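Local coordinates for protein isomaltodextranase (Arthrobacter globiformis, PDB 5AWO) that hydrolyses (1->6)-alpha-D-glucosidic linkages in polysaccharides such as dextran, releasing successive isomaltose units from the non-reducing ends of the chains, at residues 488-493 with 501-506; 495-500 with 603-608; 533-538 with 571-576; 541-546 with 561-566. All blocks are in the same frame, centred on the assembly; numbering follows the deposited sequence.

Contact 1. Residues 488-493 with 501-506; sequences GFNYNH and FVDGLQ
Strands 488-490 and 501-505 form a short antiparallel beta hairpin at the edge of a sheet in the CBM35-type carbohydrate-binding module. F501 carries the largest buried surface. Its CG sits between the backbone N and the carbonyl carbon (chi1 52°), which lays the ring across the loop that leaves the partner strand. N490 O lies 3.5 Å above the ring plane, over its centre, and the same oxygen accepts from F501 N, nearly along the C=O axis. The ring's far end meets Y491 CA through CE2 and N492 OD1 through CZ, while W573 packs on it edge-to-face. G488 pairs with D503 through two backbone bonds, of which D503 N to G488 O is the shorter at 2.8 Å. On the face shared with F501, N490 ND2 donates to D503 OD2 at 2.8 Å; the amide and carboxylate planes stand 87° apart, and ND2 comes in 36° out of the carboxylate plane. An alanine at N490 would remove the hydrogen bond to D503 OD2 and OD1, the acceptor of Y491 N, and would probably loosen the D503 carboxylate and the turn beyond the strand. A water bridges the segments, donating to D503 OD2 and N492 OD1, both at 2.8 Å.

Contact 2. Residues 495-500 with 603-608; sequences GYDGNG and LNWIEL
In the CBM35-type beta-sandwich module, the loop 495-500 between two hairpin strands folds against a classic beta bulge in strand 601-609, where N604 and W605 both face R533 of the adjacent strand. The bulge lets two consecutive residues, N604 and W605, direct their side chains at the loop, and D497 points back at them. From its CB, D497 begins beside the side-chain amide of N604, with CB 4.1 Å from W605 NE1. CG follows anti to the carbonyl carbon (chi1 -65°), which swings the carboxylate past the asparagine toward the indole; D497 CG lies in the indole plane at its edge, 3.9 Å from W605 NE1. At the tip, OD2 accepts from W605 NE1 over 2.9 Å with an N-H...O angle of 167°. The carboxylate and indole planes are only 8° apart, and the bond uses the anti lone pair of OD2, the one turned away from OD1. R475 and R533 form long, weak ion pairs with the same oxygen, and their positive charge would probably favour the ionised aspartate. R475 also makes a cation-pi contact with W605. The N604 amide lies against the backbone of D497 and G500. Y496 directs its ring away from the strand and lays one face over G500 CA within the loop. A water lies within hydrogen-bonding distance of both segments, 3.0 Å from G500 O and 2.8 Å from N604 O.

Contact 3. Residues 533-538 with 571-576; sequences RYANAT and DTWGVA
W573 is held between two residues of the neighbouring strand, and the tight part of this antiparallel pairing is built round its indole. On one face, A535 CB makes a CH-pi contact 3.9 Å from the centroid of the six-membered ring, 13° off the normal. Over the opposite face comes the guanidinium of R533, whose extended chain brings NH1 3.7 Å above the indole plane; the two planes are 17° apart, and W573 CB sits over the centre of the guanidinium. R533 NH1 is also bonded to G495 O and W573 NE1 to P494 O, so both groups have a second polar partner. Y534 N to G574 O and G574 N to Y534 O are both 2.9 Å. The Y534 ring leans over G574, where a CB would come tightly against CE1. Packing loosens toward V575 and at the strand ends. V575 CG2 comes no closer than 4.3 Å to R533 CG, and waters bridge the two segments: one links R533 NH2 to W573 O, another N536 N to T572 O. In the carbohydrate-binding module, strand 526-535 lies between 574-582 and 601-609, and Y534 extends toward the next hairpin, its OH bonded to P565 O and its ring edge-to-face with F564.

Contact 4. Residues 541-546 with 561-566; sequences TSTMTV and HVSFPG
The beta hairpin of strands 542-549 and 555-564 belongs to an antiparallel sheet of the CBM35-type beta-sandwich module, and this contact spans its open end. S542 with F564 and M544 with V562 are hydrogen-bonded pairs; the straightest bonds, S542 N to F564 O and V562 N to M544 O, both reach 170°. On the face carrying these residues, F564 sets CG anti to its carbonyl carbon (chi1 -65°), so that the ring reaches across the strand. Its CE1 lies 3.7 Å from both CB and CG of M544, and S542 O lies in plane at the ring edge. Farther along, V562 CG2 packs on V546 CG2 at 3.6 Å. F564 also touches I591 and I601, and an alanine here would remove the ring's contacts with M544 and both isoleucines and would probably weaken the packing at this end of the hairpin. The other face is polar. H561 runs alongside T545, and D597 gathers T543 OG1, H561 ND1 and T545 OG1 as hydrogen-bond partners, which would probably favour a carboxylate charge. Where the strands part, a water lies 2.7 Å from T541 OG1 and accepts from G566 N at 2.9 Å.

All four contacts lie in the carbohydrate-binding module, away from the annotated active-site residues. Contacts 1, 2 and 3 reach one sheet, in which strand 601-609 adjoins both 501-505 and 526-535; contact 4 is a hairpin of the other sheet. Contact 2 is the most buried and has no strand pairing, relying on side chains and water, whereas the other three, partly buried, combine backbone ladders with side-chain packing. The aromatic and charged groups of contact 3 reach the elements of contacts 1 and 2 and so tie the three together. Contact 4 instead sets an apolar face against a polar one, and joins contact 3 through N536 ND2 to F564 O.

Contact 1. Residues 488-493 with 501-506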
# COMPACT_ATOMS: atom_id res chain seq x y z
N GLY A 488 0.46 17.07 5.97
CA GLY A 488 0.05 16.17 7.06
C GLY A 488 -1.10 16.70 7.87
O GLY A 488 -1.63 17.76 7.60
N PHE A 489 -1.49 15.92 8.87
CA PHE A 489 -2.63 16.24 9.69
C PHE A 489 -2.35 17.28 10.76
O PHE A 489 -1.34 17.21 11.45
CB PHE A 489 -3.09 14.98 10.42
CG PHE A 489 -4.24 15.20 11.37
CD1 PHE A 489 -5.53 15.19 10.89
CD2 PHE A 489 -4.02 15.42 12.72
CE1 PHE A 489 -6.60 15.41 11.74
CE2 PHE A 489 -5.10 15.64 13.58
CZ PHE A 489 -6.38 15.61 13.08
N ASN A 490 -3.28 18.21 10.96
CA ASN A 490 -3.23 18.96 12.20
C ASN A 490 -4.63 19.37 12.64
O ASN A 490 -5.59 19.13 11.93
CB ASN A 490 -2.30 20.20 12.07
CG ASN A 490 -1.50 20.45 13.32
OD1 ASN A 490 -1.98 20.26 14.42
ND2 ASN A 490 -0.24 20.87 13.15
N TYR A 491 -4.70 19.98 13.82
CA TYR A 491 -5.97 20.37 14.42
C TYR A 491 -5.79 21.58 15.32
O TYR A 491 -6.61 21.83 16.20
CB TYR A 491 -6.61 19.21 15.20
CG TYR A 491 -5.96 18.81 16.53
CD1 TYR A 491 -4.59 18.63 16.65
CD2 TYR A 491 -6.74 18.56 17.67
CE1 TYR A 491 -4.00 18.26 17.84
CE2 TYR A 491 -6.16 18.18 18.89
CZ TYR A 491 -4.78 18.01 18.96
OH TYR A 491 -4.18 17.63 20.14
N ASN A 492 -4.72 22.34 15.07
CA ASN A 492 -4.26 23.32 16.04
C ASN A 492 -4.77 24.74 15.80
O ASN A 492 -4.28 25.67 16.44
CB ASN A 492 -2.74 23.29 16.18
CG ASN A 492 -2.01 23.66 14.91
OD1 ASN A 492 -2.53 23.54 13.79
ND2 ASN A 492 -0.75 24.09 15.08
N HIS A 493 -5.74 24.88 14.90
CA HIS A 493 -6.48 26.13 14.72
C HIS A 493 -7.97 25.80 14.68
O HIS A 493 -8.40 25.06 13.79
CB HIS A 493 -6.05 26.84 13.43
CG HIS A 493 -4.59 27.17 13.39
ND1 HIS A 493 -3.99 28.03 14.29
CD2 HIS A 493 -3.60 26.75 12.56
CE1 HIS A 493 -2.70 28.11 14.02
NE2 HIS A 493 -2.44 27.35 12.97
N PHE A 501 -7.52 19.04 9.75
CA PHE A 501 -7.26 19.55 8.43
C PHE A 501 -5.86 19.15 8.00
O PHE A 501 -5.14 18.50 8.76
CB PHE A 501 -7.41 21.09 8.41
CG PHE A 501 -6.63 21.80 9.47
CD1 PHE A 501 -5.29 22.18 9.26
CD2 PHE A 501 -7.21 22.07 10.69
CE1 PHE A 501 -4.59 22.83 10.25
CE2 PHE A 501 -6.51 22.71 11.68
CZ PHE A 501 -5.18 23.10 11.48
N VAL A 502 -5.47 19.55 6.80
CA VAL A 502 -4.11 19.30 6.34
C VAL A 502 -3.28 20.57 6.39
O VAL A 502 -3.71 21.60 5.88
CB VAL A 502 -4.13 18.71 4.93
CG1 VAL A 502 -2.72 18.72 4.31
CG2 VAL A 502 -4.66 17.29 4.99
N ASP A 503 -2.12 20.50 7.04
CA ASP A 503 -1.15 21.59 7.02
C ASP A 503 0.13 21.13 6.34
O ASP A 503 0.14 20.10 5.63
CB ASP A 503 -0.92 22.16 8.43
CG ASP A 503 -0.13 21.26 9.34
OD1 ASP A 503 0.15 20.10 8.91
OD2 ASP A 503 0.20 21.69 10.47
N GLY A 504 1.19 21.94 6.48
CA GLY A 504 2.43 21.68 5.79
C GLY A 504 2.38 22.04 4.32
O GLY A 504 3.25 21.62 3.55
N LEU A 505 1.37 22.80 3.89
CA LEU A 505 1.22 23.19 2.51
C LEU A 505 1.88 24.57 2.37
O LEU A 505 1.21 25.59 2.38
CB LEU A 505 -0.24 23.18 2.07
CG LEU A 505 -0.91 21.79 2.05
CD1 LEU A 505 -2.42 21.93 1.96
CD2 LEU A 505 -0.38 20.95 0.89
N GLN A 506 3.20 24.54 2.28
CA GLN A 506 4.03 25.74 2.13
C GLN A 506 5.28 25.33 1.34
O GLN A 506 5.33 24.22 0.78
CB GLN A 506 4.34 26.36 3.49
CG GLN A 506 5.56 25.85 4.22
CD GLN A 506 5.40 24.43 4.68
OE1 GLN A 506 4.53 24.13 5.49
NE2 GLN A 506 6.24 23.53 4.17
O HOH W 1 1.09 18.37 10.78
O HOH W 2 -1.30 23.92 11.31

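Contact 2. Residues 495-500 with 603-608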
# COMPACT_ATOMS: atom_id res chain seq x y z
N GLY A 495 -12.18 25.77 14.15
CA GLY A 495 -13.11 26.15 13.07
C GLY A 495 -13.16 25.20 11.89
O GLY A 495 -13.99 25.33 10.99
N TYR A 496 -12.24 24.24 11.88
CA TYR A 496 -12.28 23.18 10.88
C TYR A 496 -13.54 22.31 11.07
O TYR A 496 -14.01 22.13 12.18
CB TYR A 496 -11.03 22.30 10.98
CG TYR A 496 -10.75 21.77 12.36
CD1 TYR A 496 -11.37 20.62 12.82
CD2 TYR A 496 -9.89 22.42 13.22
CE1 TYR A 496 -11.11 20.12 14.07
CE2 TYR A 496 -9.65 21.97 14.49
CZ TYR A 496 -10.26 20.80 14.92
OH TYR A 496 -10.01 20.34 16.18
N ASP A 497 -14.07 21.82 9.95
CA ASP A 497 -15.06 20.74 9.91
C ASP A 497 -14.35 19.41 10.14
O ASP A 497 -13.26 19.19 9.64
CB ASP A 497 -15.77 20.73 8.55
CG ASP A 497 -16.62 22.00 8.31
OD1 ASP A 497 -17.25 22.48 9.27
OD2 ASP A 497 -16.65 22.47 7.15
N GLY A 498 -14.96 18.53 10.92
CA GLY A 498 -14.36 17.22 11.19
C GLY A 498 -13.31 17.20 12.29
O GLY A 498 -13.38 17.98 13.22
N ASN A 499 -12.37 16.27 12.18
CA ASN A 499 -11.37 16.01 13.24
C ASN A 499 -10.12 16.89 13.09
O ASN A 499 -9.30 16.92 13.99
CB ASN A 499 -10.95 14.50 13.25
CG ASN A 499 -10.22 14.07 12.00
OD1 ASN A 499 -10.59 14.41 10.91
ND2 ASN A 499 -9.19 13.20 12.17
N GLY A 500 -9.99 17.58 11.95
CA GLY A 500 -8.82 18.41 11.68
C GLY A 500 -8.74 18.82 10.22
O GLY A 500 -9.76 18.90 9.52
N LEU A 603 -5.71 23.17 4.42
CA LEU A 603 -6.82 22.71 3.62
C LEU A 603 -7.73 21.81 4.44
O LEU A 603 -7.27 20.81 5.00
CB LEU A 603 -6.33 21.96 2.38
CG LEU A 603 -7.41 21.52 1.40
CD1 LEU A 603 -8.03 22.71 0.67
CD2 LEU A 603 -6.85 20.53 0.40
N ASN A 604 -9.02 22.15 4.49
CA ASN A 604 -10.02 21.36 5.21
C ASN A 604 -10.71 20.34 4.31
O ASN A 604 -10.80 19.16 4.67
CB ASN A 604 -11.06 22.29 5.81
CG ASN A 604 -11.90 21.63 6.89
OD1 ASN A 604 -11.63 20.52 7.38
ND2 ASN A 604 -12.91 22.33 7.28
N TRP A 605 -11.20 20.76 3.15
CA TRP A 605 -11.88 19.88 2.24
C TRP A 605 -11.98 20.44 0.85
O TRP A 605 -11.72 21.65 0.66
CB TRP A 605 -13.26 19.47 2.77
CG TRP A 605 -14.26 20.56 3.24
CD1 TRP A 605 -14.68 20.75 4.50
CD2 TRP A 605 -15.00 21.50 2.43
NE1 TRP A 605 -15.63 21.76 4.56
CE2 TRP A 605 -15.84 22.23 3.30
CE3 TRP A 605 -15.04 21.79 1.06
CZ2 TRP A 605 -16.69 23.25 2.84
CZ3 TRP A 605 -15.89 22.81 0.61
CH2 TRP A 605 -16.70 23.51 1.50
N ILE A 606 -12.26 19.59 -0.11
CA ILE A 606 -12.79 20.03 -1.40
C ILE A 606 -14.23 19.54 -1.55
O ILE A 606 -14.65 18.56 -0.92
CB ILE A 606 -11.94 19.60 -2.62
CG1 ILE A 606 -11.97 18.08 -2.84
CG2 ILE A 606 -10.50 20.09 -2.48
CD1 ILE A 606 -11.39 17.67 -4.16
N GLU A 607 -15.00 20.25 -2.37
CA GLU A 607 -16.34 19.84 -2.75
C GLU A 607 -16.47 19.89 -4.25
O GLU A 607 -15.94 20.81 -4.90
CB GLU A 607 -17.40 20.73 -2.10
CG GLU A 607 -17.80 20.27 -0.72
CD GLU A 607 -18.90 21.09 -0.12
OE1 GLU A 607 -19.46 21.96 -0.85
OE2 GLU A 607 -19.22 20.86 1.06
N LEU A 608 -17.13 18.88 -4.81
CA LEU A 608 -17.45 18.85 -6.22
C LEU A 608 -18.96 18.79 -6.37
O LEU A 608 -19.66 18.24 -5.52
CB LEU A 608 -16.83 17.64 -6.91
CG LEU A 608 -15.36 17.69 -7.28
CD1 LEU A 608 -15.12 18.74 -8.37
CD2 LEU A 608 -14.49 17.95 -6.06
O HOH W 3 -9.87 17.63 6.76

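Contact 3. Residues 533-538 with 571-576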
# COMPACT_ATOMS: atom_id res chain seq x y z
N ARG A 533 -12.26 24.54 0.96
CA ARG A 533 -12.31 25.20 2.26
C ARG A 533 -10.91 25.23 2.84
O ARG A 533 -10.27 24.18 2.98
CB ARG A 533 -13.30 24.55 3.25
CG ARG A 533 -13.55 25.40 4.48
CD ARG A 533 -14.71 24.90 5.34
NE ARG A 533 -15.14 25.89 6.33
CZ ARG A 533 -14.88 25.88 7.63
NH1 ARG A 533 -14.19 24.90 8.21
NH2 ARG A 533 -15.35 26.85 8.41
N TYR A 534 -10.46 26.43 3.19
CA TYR A 534 -9.05 26.67 3.48
C TYR A 534 -8.87 27.74 4.56
O TYR A 534 -9.80 28.50 4.85
CB TYR A 534 -8.34 27.14 2.19
CG TYR A 534 -8.61 28.60 1.89
CD1 TYR A 534 -9.78 28.99 1.24
CD2 TYR A 534 -7.74 29.59 2.32
CE1 TYR A 534 -10.05 30.33 0.99
CE2 TYR A 534 -8.00 30.93 2.08
CZ TYR A 534 -9.16 31.29 1.42
OH TYR A 534 -9.43 32.63 1.18
N ALA A 535 -7.69 27.78 5.16
CA ALA A 535 -7.23 28.91 5.99
C ALA A 535 -5.93 29.46 5.36
O ALA A 535 -5.15 28.72 4.76
CB ALA A 535 -6.98 28.48 7.42
N ASN A 536 -5.74 30.78 5.49
CA ASN A 536 -4.52 31.46 5.02
C ASN A 536 -4.39 32.81 5.71
O ASN A 536 -5.07 33.75 5.33
CB ASN A 536 -4.56 31.69 3.51
CG ASN A 536 -3.49 32.68 3.03
OD1 ASN A 536 -2.49 32.90 3.70
ND2 ASN A 536 -3.72 33.27 1.88
N ALA A 537 -3.55 32.86 6.73
CA ALA A 537 -3.26 34.10 7.45
C ALA A 537 -1.81 34.48 7.25
O ALA A 537 -1.15 34.89 8.18
CB ALA A 537 -3.57 33.96 8.93
N THR A 538 -1.31 34.30 6.03
CA THR A 538 0.05 34.70 5.69
C THR A 538 0.20 36.22 5.53
O THR A 538 1.32 36.73 5.48
CB THR A 538 0.54 34.07 4.39
OG1 THR A 538 -0.36 34.39 3.33
CG2 THR A 538 0.67 32.53 4.54
N ASP A 571 -7.38 30.90 12.48
CA ASP A 571 -8.71 30.36 12.89
C ASP A 571 -9.87 30.75 11.96
O ASP A 571 -11.01 30.35 12.20
CB ASP A 571 -9.11 30.89 14.28
CG ASP A 571 -8.22 30.42 15.38
OD1 ASP A 571 -7.23 29.70 15.09
OD2 ASP A 571 -8.49 30.79 16.54
N THR A 572 -9.60 31.56 10.95
CA THR A 572 -10.60 31.94 9.97
C THR A 572 -10.54 31.02 8.76
O THR A 572 -9.46 30.79 8.23
CB THR A 572 -10.38 33.41 9.51
OG1 THR A 572 -10.16 34.23 10.66
CG2 THR A 572 -11.57 33.93 8.75
N TRP A 573 -11.70 30.56 8.30
CA TRP A 573 -11.80 29.66 7.16
C TRP A 573 -12.62 30.30 6.05
O TRP A 573 -13.66 30.94 6.30
CB TRP A 573 -12.41 28.30 7.59
CG TRP A 573 -11.58 27.64 8.67
CD1 TRP A 573 -11.64 27.85 9.99
CD2 TRP A 573 -10.54 26.66 8.47
NE1 TRP A 573 -10.69 27.09 10.66
CE2 TRP A 573 -10.01 26.35 9.73
CE3 TRP A 573 -10.00 26.04 7.34
CZ2 TRP A 573 -8.96 25.43 9.91
CZ3 TRP A 573 -8.96 25.14 7.52
CH2 TRP A 573 -8.46 24.85 8.78
N GLY A 574 -12.15 30.15 4.81
CA GLY A 574 -12.91 30.57 3.64
C GLY A 574 -13.10 29.46 2.64
O GLY A 574 -12.55 28.36 2.81
N VAL A 575 -13.89 29.73 1.62
CA VAL A 575 -14.13 28.81 0.53
C VAL A 575 -13.75 29.49 -0.79
O VAL A 575 -14.36 30.49 -1.18
CB VAL A 575 -15.60 28.35 0.48
CG1 VAL A 575 -15.81 27.37 -0.66
CG2 VAL A 575 -16.01 27.75 1.83
N ALA A 576 -12.72 28.97 -1.44
CA ALA A 576 -12.37 29.40 -2.78
C ALA A 576 -13.18 28.61 -3.78
O ALA A 576 -13.49 27.43 -3.55
CB ALA A 576 -10.89 29.22 -3.04
O HOH W 4 -16.17 29.63 7.75
O HOH W 5 -7.16 31.94 7.36

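Contact 4. Residues 541-546 with 561-566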
# COMPACT_ATOMS: atom_id res chain seq x y z
N THR A 541 -2.45 37.01 -0.50
CA THR A 541 -2.98 35.91 -1.30
C THR A 541 -1.94 34.79 -1.34
O THR A 541 -0.73 35.03 -1.49
CB THR A 541 -3.35 36.37 -2.73
OG1 THR A 541 -4.37 37.38 -2.68
CG2 THR A 541 -3.86 35.21 -3.57
N SER A 542 -2.41 33.56 -1.16
CA SER A 542 -1.56 32.39 -1.37
C SER A 542 -2.03 31.66 -2.62
O SER A 542 -3.15 31.85 -3.08
CB SER A 542 -1.65 31.46 -0.16
OG SER A 542 -1.11 32.04 0.99
N THR A 543 -1.17 30.83 -3.20
CA THR A 543 -1.60 30.03 -4.35
C THR A 543 -1.23 28.57 -4.12
O THR A 543 -0.29 28.27 -3.40
CB THR A 543 -1.05 30.54 -5.70
OG1 THR A 543 0.35 30.26 -5.83
CG2 THR A 543 -1.29 32.06 -5.84
N MET A 544 -1.99 27.69 -4.76
CA MET A 544 -1.65 26.26 -4.85
C MET A 544 -1.79 25.81 -6.28
O MET A 544 -2.61 26.35 -7.03
CB MET A 544 -2.59 25.41 -3.97
CG MET A 544 -2.51 25.75 -2.51
SD MET A 544 -1.00 25.21 -1.67
CE MET A 544 -0.64 26.55 -0.55
N THR A 545 -1.00 24.81 -6.65
CA THR A 545 -1.10 24.21 -7.97
C THR A 545 -2.09 23.05 -7.92
O THR A 545 -1.99 22.19 -7.04
CB THR A 545 0.28 23.72 -8.44
OG1 THR A 545 1.20 24.84 -8.48
CG2 THR A 545 0.19 23.06 -9.80
N VAL A 546 -3.05 23.05 -8.85
CA VAL A 546 -4.13 22.05 -8.89
C VAL A 546 -4.12 21.35 -10.24
O VAL A 546 -4.09 22.00 -11.29
CB VAL A 546 -5.52 22.65 -8.64
CG1 VAL A 546 -6.62 21.59 -8.77
CG2 VAL A 546 -5.59 23.31 -7.27
N HIS A 561 -2.32 27.55 -11.14
CA HIS A 561 -2.29 28.19 -9.84
C HIS A 561 -3.70 28.63 -9.53
O HIS A 561 -4.30 29.40 -10.30
CB HIS A 561 -1.37 29.41 -9.82
CG HIS A 561 0.07 29.09 -10.09
ND1 HIS A 561 0.85 28.37 -9.22
CD2 HIS A 561 0.88 29.41 -11.13
CE1 HIS A 561 2.07 28.25 -9.71
NE2 HIS A 561 2.12 28.88 -10.87
N VAL A 562 -4.25 28.13 -8.43
CA VAL A 562 -5.52 28.57 -7.90
C VAL A 562 -5.21 29.51 -6.74
O VAL A 562 -4.30 29.25 -5.95
CB VAL A 562 -6.38 27.37 -7.44
CG1 VAL A 562 -7.66 27.84 -6.78
CG2 VAL A 562 -6.68 26.47 -8.62
N SER A 563 -5.92 30.64 -6.65
CA SER A 563 -5.58 31.66 -5.67
C SER A 563 -6.47 31.57 -4.45
O SER A 563 -7.66 31.25 -4.56
CB SER A 563 -5.68 33.06 -6.30
OG SER A 563 -4.77 33.16 -7.38
N PHE A 564 -5.89 31.88 -3.29
CA PHE A 564 -6.52 31.75 -1.99
C PHE A 564 -6.32 33.03 -1.16
O PHE A 564 -5.23 33.27 -0.64
CB PHE A 564 -5.91 30.54 -1.24
CG PHE A 564 -6.19 29.22 -1.90
CD1 PHE A 564 -5.37 28.73 -2.91
CD2 PHE A 564 -7.28 28.45 -1.50
CE1 PHE A 564 -5.63 27.51 -3.52
CE2 PHE A 564 -7.54 27.23 -2.12
CZ PHE A 564 -6.72 26.76 -3.12
N PRO A 565 -7.37 33.87 -1.04
CA PRO A 565 -7.23 35.17 -0.34
C PRO A 565 -6.79 35.08 1.11
O PRO A 565 -7.19 34.14 1.83
CB PRO A 565 -8.65 35.77 -0.44
CG PRO A 565 -9.25 35.15 -1.64
CD PRO A 565 -8.66 33.76 -1.75
N GLY A 566 -5.97 36.04 1.54
CA GLY A 566 -5.54 36.14 2.93
C GLY A 566 -6.73 36.48 3.82
O GLY A 566 -7.62 37.24 3.42
O HOH W 6 -5.42 38.23 -0.30